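Local coordinates for protein probable glycosidase crf1 (Neosartorya fumigata, PDB 6IBU) that cuts chitin chains and transfers them to 1,6-beta-glucan or to other chitin, cross-linking the polysaccharides of the fungal cell wall, at residues E102-N114 with Y124-Q136. Numbering follows the deposited sequence.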
ATOM      1  N   GLU A 102       3.648   4.228   5.139  1.00 17.30           N
ATOM      2  CA  GLU A 102       4.196   3.377   6.226  1.00 18.64           C
ATOM      3  C   GLU A 102       4.022   4.122   7.545  1.00 17.57           C
ATOM      4  O   GLU A 102       4.510   5.228   7.645  1.00 18.56           O
ATOM      5  CB  GLU A 102       5.672   3.059   6.005  1.00 21.43           C
ATOM      6  CG  GLU A 102       5.988   2.469   4.641  1.00 25.34           C
ATOM      7  CD  GLU A 102       5.420   1.076   4.424  1.00 28.43           C
ATOM      8  OE1 GLU A 102       5.435   0.267   5.360  1.00 29.71           O
ATOM      9  OE2 GLU A 102       4.932   0.810   3.323  1.00 35.54           O
ATOM     10  N   VAL A 103       3.348   3.539   8.526  1.00 16.44           N
ATOM     11  CA  VAL A 103       3.395   4.060   9.917  1.00 16.50           C
ATOM     12  C   VAL A 103       4.332   3.165  10.739  1.00 16.35           C
ATOM     13  O   VAL A 103       4.346   1.953  10.542  1.00 14.61           O
ATOM     14  CB  VAL A 103       1.987   4.166  10.535  1.00 16.56           C
ATOM     15  CG1 VAL A 103       2.053   4.664  11.961  1.00 15.60           C
ATOM     16  CG2 VAL A 103       1.086   5.072   9.717  1.00 16.54           C
ATOM     17  N   LEU A 104       5.113   3.769  11.628  1.00 17.09           N
ATOM     18  CA  LEU A 104       5.997   3.034  12.566  1.00 17.24           C
ATOM     19  C   LEU A 104       5.361   3.153  13.943  1.00 17.32           C
ATOM     20  O   LEU A 104       4.947   4.273  14.287  1.00 16.72           O
ATOM     21  CB  LEU A 104       7.392   3.646  12.512  1.00 17.81           C
ATOM     22  CG  LEU A 104       8.000   3.683  11.111  1.00 19.26           C
ATOM     23  CD1 LEU A 104       9.331   4.392  11.156  1.00 20.79           C
ATOM     24  CD2 LEU A 104       8.159   2.282  10.512  1.00 19.97           C
ATOM     25  N   GLY A 105       5.242   2.039  14.667  1.00 16.10           N
ATOM     26  CA  GLY A 105       4.555   2.005  15.973  1.00 16.21           C
ATOM     27  C   GLY A 105       5.091   3.014  16.969  1.00 14.62           C
ATOM     28  O   GLY A 105       4.298   3.617  17.658  1.00 14.44           O
ATOM     29  N   GLY A 106       6.397   3.228  17.045  1.00 14.75           N
ATOM     30  CA  GLY A 106       6.977   4.097  18.089  1.00 14.37           C
ATOM     31  C   GLY A 106       7.073   5.540  17.650  1.00 15.13           C
ATOM     32  O   GLY A 106       7.442   6.396  18.487  1.00 15.59           O
ATOM     33  N   ASP A 107       6.785   5.839  16.380  1.00 15.31           N
ATOM     34  CA  ASP A 107       6.823   7.229  15.856  1.00 15.66           C
ATOM     35  C   ASP A 107       5.379   7.737  15.829  1.00 15.35           C
ATOM     36  O   ASP A 107       4.664   7.417  14.872  1.00 16.19           O
ATOM     37  CB  ASP A 107       7.541   7.281  14.508  1.00 16.03           C
ATOM     38  CG  ASP A 107       7.574   8.655  13.861  1.00 17.51           C
ATOM     39  OD1 ASP A 107       6.915   9.579  14.392  1.00 19.62           O
ATOM     40  OD2 ASP A 107       8.284   8.805  12.854  1.00 19.05           O
ATOM     41  N   THR A 108       4.958   8.485  16.852  1.00 14.74           N
ATOM     42  CA  THR A 108       3.536   8.824  17.093  1.00 14.22           C
ATOM     43  C   THR A 108       3.155  10.145  16.431  1.00 14.14           C
ATOM     44  O   THR A 108       2.088  10.653  16.773  1.00 14.52           O
ATOM     45  CB  THR A 108       3.257   8.897  18.587  1.00 14.19           C
ATOM     46  OG1 THR A 108       4.091   9.950  19.066  1.00 14.24           O
ATOM     47  CG2 THR A 108       3.569   7.598  19.287  1.00 14.48           C
ATOM     48  N   THR A 109       3.994  10.706  15.561  1.00 14.03           N
ATOM     49  CA  THR A 109       3.843  12.100  15.074  1.00 13.87           C
ATOM     50  C   THR A 109       3.944  12.164  13.555  1.00 14.37           C
ATOM     51  O   THR A 109       3.798  13.270  13.022  1.00 13.23           O
ATOM     52  CB  THR A 109       4.916  13.024  15.653  1.00 14.49           C
ATOM     53  OG1 THR A 109       6.198  12.411  15.467  1.00 14.23           O
ATOM     54  CG2 THR A 109       4.644  13.344  17.105  1.00 14.98           C
ATOM     55  N   GLN A 110       4.252  11.054  12.891  1.00 14.51           N
ATOM     56  CA  GLN A 110       4.462  11.061  11.429  1.00 15.34           C
ATOM     57  C   GLN A 110       3.924   9.774  10.789  1.00 16.43           C
ATOM     58  O   GLN A 110       3.664   8.762  11.495  1.00 16.00           O
ATOM     59  CB  GLN A 110       5.931  11.205  11.067  1.00 15.27           C
ATOM     60  CG  GLN A 110       6.731  12.164  11.938  1.00 15.67           C
ATOM     61  CD  GLN A 110       8.200  12.078  11.571  1.00 15.49           C
ATOM     62  OE1 GLN A 110       8.770  12.989  10.985  1.00 14.99           O
ATOM     63  NE2 GLN A 110       8.814  10.943  11.848  1.00 14.53           N
ATOM     64  N   VAL A 111       3.744   9.852   9.476  1.00 17.14           N
ATOM     65  CA  VAL A 111       3.623   8.689   8.557  1.00 17.90           C
ATOM     66  C   VAL A 111       4.650   8.916   7.454  1.00 17.17           C
ATOM     67  O   VAL A 111       4.934  10.067   7.124  1.00 15.56           O
ATOM     68  CB  VAL A 111       2.201   8.532   7.990  1.00 18.35           C
ATOM     69  CG1 VAL A 111       1.210   8.189   9.082  1.00 20.87           C
ATOM     70  CG2 VAL A 111       1.747   9.777   7.246  1.00 19.02           C
ATOM     71  N   GLN A 112       5.201   7.847   6.913  1.00 18.49           N
ATOM     72  CA  GLN A 112       6.148   7.983   5.785  1.00 19.63           C
ATOM     73  C   GLN A 112       5.371   7.797   4.482  1.00 17.87           C
ATOM     74  O   GLN A 112       4.486   6.957   4.429  1.00 16.84           O
ATOM     75  CB  GLN A 112       7.322   7.022   5.922  1.00 21.34           C
ATOM     76  CG  GLN A 112       8.455   7.434   5.000  1.00 24.93           C
ATOM     77  CD  GLN A 112       9.545   6.409   4.880  1.00 28.93           C
ATOM     78  OE1 GLN A 112      10.720   6.758   4.849  1.00 40.53           O
ATOM     79  NE2 GLN A 112       9.169   5.144   4.811  1.00 28.47           N
ATOM     80  N   THR A 113       5.669   8.614   3.488  1.00 18.19           N
ATOM     81  CA  THR A 113       5.149   8.429   2.116  1.00 17.42           C
ATOM     82  C   THR A 113       6.277   7.864   1.276  1.00 16.57           C
ATOM     83  O   THR A 113       7.427   8.143   1.539  1.00 17.73           O
ATOM     84  CB  THR A 113       4.571   9.709   1.507  1.00 17.49           C
ATOM     85  OG1 THR A 113       5.576  10.722   1.453  1.00 16.43           O
ATOM     86  CG2 THR A 113       3.333  10.209   2.227  1.00 17.77           C
ATOM     87  N   ASN A 114       5.950   7.081   0.285  1.00 17.48           N
ATOM     88  CA  ASN A 114       7.005   6.465  -0.538  1.00 18.28           C
ATOM     89  C   ASN A 114       6.484   6.059  -1.906  1.00 17.08           C
ATOM     90  O   ASN A 114       5.281   5.854  -2.069  1.00 15.32           O
ATOM     91  CB  ASN A 114       7.547   5.229   0.147  1.00 21.41           C
ATOM     92  CG  ASN A 114       9.043   5.313   0.258  1.00 25.35           C
ATOM     93  OD1 ASN A 114       9.750   5.333  -0.743  1.00 29.61           O
ATOM     94  ND2 ASN A 114       9.508   5.423   1.488  1.00 29.88           N
ATOM     95  N   TYR A 124      17.155   7.287  -2.567  1.00 99.27           N
ATOM     96  CA  TYR A 124      16.095   7.394  -1.528  1.00 97.45           C
ATOM     97  C   TYR A 124      15.496   8.807  -1.552  1.00 96.99           C
ATOM     98  O   TYR A 124      15.343   9.437  -0.476  1.00 91.38           O
ATOM     99  CB  TYR A 124      16.616   7.022  -0.141  1.00102.09           C
ATOM    100  CG  TYR A 124      15.507   6.601   0.789  1.00109.00           C
ATOM    101  CD1 TYR A 124      14.716   7.537   1.437  1.00 98.31           C
ATOM    102  CD2 TYR A 124      15.212   5.257   0.970  1.00111.02           C
ATOM    103  CE1 TYR A 124      13.687   7.150   2.276  1.00 97.66           C
ATOM    104  CE2 TYR A 124      14.184   4.852   1.802  1.00104.34           C
ATOM    105  CZ  TYR A 124      13.426   5.802   2.461  1.00101.72           C
ATOM    106  OH  TYR A 124      12.417   5.391   3.277  1.00 99.26           O
ATOM    107  N   ASP A 125      15.169   9.266  -2.770  1.00 91.93           N
ATOM    108  CA  ASP A 125      14.407  10.506  -3.086  1.00 78.73           C
ATOM    109  C   ASP A 125      12.908  10.171  -3.073  1.00 68.61           C
ATOM    110  O   ASP A 125      12.084  11.062  -3.373  1.00 59.25           O
ATOM    111  CB  ASP A 125      14.872  11.057  -4.438  1.00 77.98           C
ATOM    112  CG  ASP A 125      14.294  10.323  -5.643  1.00 81.81           C
ATOM    113  OD1 ASP A 125      13.163  10.673  -6.035  1.00 76.50           O
ATOM    114  OD2 ASP A 125      14.976   9.409  -6.188  1.00 76.64           O
ATOM    115  N   ARG A 126      12.589   8.916  -2.754  1.00 55.75           N
ATOM    116  CA  ARG A 126      11.261   8.279  -2.881  1.00 50.43           C
ATOM    117  C   ARG A 126      10.469   8.505  -1.590  1.00 42.46           C
ATOM    118  O   ARG A 126       9.264   8.578  -1.692  1.00 39.24           O
ATOM    119  CB  ARG A 126      11.469   6.794  -3.187  1.00 49.25           C
ATOM    120  CG  ARG A 126      12.364   6.549  -4.399  1.00 48.65           C
ATOM    121  CD  ARG A 126      12.697   5.090  -4.643  1.00 49.23           C
ATOM    122  NE  ARG A 126      13.827   4.621  -3.839  1.00 56.24           N
ATOM    123  CZ  ARG A 126      13.740   4.181  -2.578  1.00 60.62           C
ATOM    124  NH1 ARG A 126      14.824   3.789  -1.928  1.00 62.03           N
ATOM    125  NH2 ARG A 126      12.566   4.107  -1.972  1.00 60.93           N
ATOM    126  N   GLY A 127      11.156   8.668  -0.453  1.00 40.35           N
ATOM    127  CA  GLY A 127      10.579   8.705   0.906  1.00 36.44           C
ATOM    128  C   GLY A 127      10.504  10.117   1.473  1.00 34.00           C
ATOM    129  O   GLY A 127      11.496  10.856   1.397  1.00 37.89           O
ATOM    130  N   THR A 128       9.359  10.469   2.043  1.00 28.33           N
ATOM    131  CA  THR A 128       9.070  11.752   2.718  1.00 26.98           C
ATOM    132  C   THR A 128       8.249  11.449   3.972  1.00 23.92           C
ATOM    133  O   THR A 128       7.235  10.768   3.857  1.00 21.11           O
ATOM    134  CB  THR A 128       8.274  12.668   1.783  1.00 29.99           C
ATOM    135  OG1 THR A 128       9.132  13.086   0.723  1.00 32.22           O
ATOM    136  CG2 THR A 128       7.694  13.878   2.485  1.00 30.78           C
ATOM    137  N   TYR A 129       8.640  11.978   5.123  1.00 22.86           N
ATOM    138  CA  TYR A 129       7.811  11.910   6.351  1.00 22.78           C
ATOM    139  C   TYR A 129       6.861  13.101   6.369  1.00 20.46           C
ATOM    140  O   TYR A 129       7.278  14.193   6.001  1.00 19.47           O
ATOM    141  CB  TYR A 129       8.685  11.869   7.599  1.00 21.97           C
ATOM    142  CG  TYR A 129       9.454  10.586   7.722  1.00 24.48           C
ATOM    143  CD1 TYR A 129      10.678  10.444   7.092  1.00 26.41           C
ATOM    144  CD2 TYR A 129       8.945   9.501   8.420  1.00 24.71           C
ATOM    145  CE1 TYR A 129      11.411   9.279   7.197  1.00 26.53           C
ATOM    146  CE2 TYR A 129       9.662   8.326   8.534  1.00 25.63           C
ATOM    147  CZ  TYR A 129      10.899   8.220   7.924  1.00 28.76           C
ATOM    148  OH  TYR A 129      11.624   7.070   8.020  1.00 32.80           O
ATOM    149  N   VAL A 130       5.625  12.891   6.812  1.00 20.43           N
ATOM    150  CA  VAL A 130       4.636  13.996   6.958  1.00 19.99           C
ATOM    151  C   VAL A 130       4.070  13.917   8.362  1.00 19.70           C
ATOM    152  O   VAL A 130       3.825  12.832   8.851  1.00 18.00           O
ATOM    153  CB  VAL A 130       3.549  13.919   5.867  1.00 19.83           C
ATOM    154  CG1 VAL A 130       4.176  13.807   4.498  1.00 18.88           C
ATOM    155  CG2 VAL A 130       2.573  12.767   6.058  1.00 21.59           C
ATOM    156  N   PRO A 131       3.814  15.050   9.035  1.00 22.30           N
ATOM    157  CA  PRO A 131       3.255  15.036  10.384  1.00 21.83           C
ATOM    158  C   PRO A 131       1.812  14.518  10.364  1.00 20.86           C
ATOM    159  O   PRO A 131       1.090  14.874   9.509  1.00 19.62           O
ATOM    160  CB  PRO A 131       3.287  16.512  10.841  1.00 23.62           C
ATOM    161  CG  PRO A 131       4.117  17.247   9.782  1.00 23.76           C
ATOM    162  CD  PRO A 131       3.969  16.419   8.521  1.00 23.64           C
ATOM    163  N   VAL A 132       1.462  13.667  11.317  1.00 21.21           N
ATOM    164  CA  VAL A 132       0.089  13.122  11.527  1.00 22.23           C
ATOM    165  C   VAL A 132      -0.126  12.962  13.036  1.00 21.86           C
ATOM    166  O   VAL A 132       0.799  12.543  13.749  1.00 22.14           O
ATOM    167  CB  VAL A 132      -0.090  11.781  10.793  1.00 23.69           C
ATOM    168  CG1 VAL A 132      -1.539  11.316  10.801  1.00 24.78           C
ATOM    169  CG2 VAL A 132       0.416  11.849   9.376  1.00 25.74           C
ATOM    170  N   ALA A 133      -1.310  13.284  13.527  1.00 22.55           N
ATOM    171  CA  ALA A 133      -1.591  13.262  14.976  1.00 23.27           C
ATOM    172  C   ALA A 133      -1.829  11.811  15.372  1.00 23.11           C
ATOM    173  O   ALA A 133      -2.732  11.195  14.821  1.00 23.18           O
ATOM    174  CB  ALA A 133      -2.773  14.139  15.298  1.00 25.93           C
ATOM    175  N   THR A 134      -0.979  11.285  16.243  1.00 23.04           N
ATOM    176  CA  THR A 134      -1.137   9.968  16.900  1.00 24.22           C
ATOM    177  C   THR A 134      -1.777   8.953  15.951  1.00 22.51           C
ATOM    178  O   THR A 134      -2.863   8.458  16.241  1.00 23.82           O
ATOM    179  CB  THR A 134      -1.927  10.116  18.212  1.00 27.07           C
ATOM    180  OG1 THR A 134      -3.249  10.593  17.927  1.00 27.32           O
ATOM    181  CG2 THR A 134      -1.239  11.023  19.213  1.00 27.04           C
ATOM    182  N   PRO A 135      -1.090   8.531  14.865  1.00 20.04           N
ATOM    183  CA  PRO A 135      -1.660   7.565  13.931  1.00 18.63           C
ATOM    184  C   PRO A 135      -1.954   6.192  14.552  1.00 18.85           C
ATOM    185  O   PRO A 135      -2.809   5.534  14.046  1.00 18.14           O
ATOM    186  CB  PRO A 135      -0.618   7.444  12.817  1.00 18.65           C
ATOM    187  CG  PRO A 135       0.662   7.943  13.416  1.00 19.77           C
ATOM    188  CD  PRO A 135       0.268   8.948  14.484  1.00 20.21           C
ATOM    189  N   GLN A 136      -1.322   5.835  15.667  1.00 19.11           N
ATOM    190  CA  GLN A 136      -1.570   4.562  16.396  1.00 20.03           C
ATOM    191  C   GLN A 136      -2.795   4.706  17.312  1.00 20.09           C
ATOM    192  O   GLN A 136      -3.267   3.706  17.769  1.00 19.39           O
ATOM    193  CB  GLN A 136      -0.369   4.179  17.261  1.00 19.77           C
ATOM    194  CG  GLN A 136       0.952   4.157  16.521  1.00 20.59           C
ATOM    195  CD  GLN A 136       1.616   5.491  16.262  1.00 20.26           C
ATOM    196  OE1 GLN A 136       1.183   6.532  16.742  1.00 20.32           O
ATOM    197  NE2 GLN A 136       2.668   5.459  15.456  1.00 18.57           N
TER
HETATM  198  O   HOH W   1       7.190  15.384   9.109  1.00 24.54           O
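Gln-136 reaches from the end of 124-136 into the turn Leu-104 to Asp-107, a worked example of a side-chain amide bridging the first and last carbonyls of a type I beta turn. Its CB lies on the side facing the turn, and CG and CD both pass 3.6 Å from Gly-105 O. A bend at chi2 (79°) then swings the amide across the turn: OE1 rests 3.3 Å from Thr-108 CA, while NE2 donates to Asp-107 O at 2.9 Å. The acceptor lies close to the amide plane of Gln-136, yet the donor stands above the carbonyl plane of Asp-107. A second, weak bond runs from NE2 to Leu-104 O, and Val-103 CG1 lies against the same nitrogen.

Farther along, strands 110-114 and 128-131 form an antiparallel ladder. Val-111 and Val-130 exchange two backbone hydrogen bonds, while Thr-128 O accepts from both N and OG1 of Thr-113. On the buried face Val-111 CG2 touches both Val-130 CG2 and Val-132 CG2 at 3.3 Å, tighter than usual van der Waals contact. On the other face Gln-112 CG makes a CH-pi contact over the Tyr-129 ring, 3.8 Å from its centroid.

In the jelly-roll of this GH16 catalytic domain, the valine face packs on Ile-155 and Tyr-142 of the opposing sheet. Strand 128-131 borders the sheet carrying Glu-102, the chitin-binding residue and probable proton donor, and helix 195-201 lays Trp-200 against Glu-102, Gln-112 and Tyr-129.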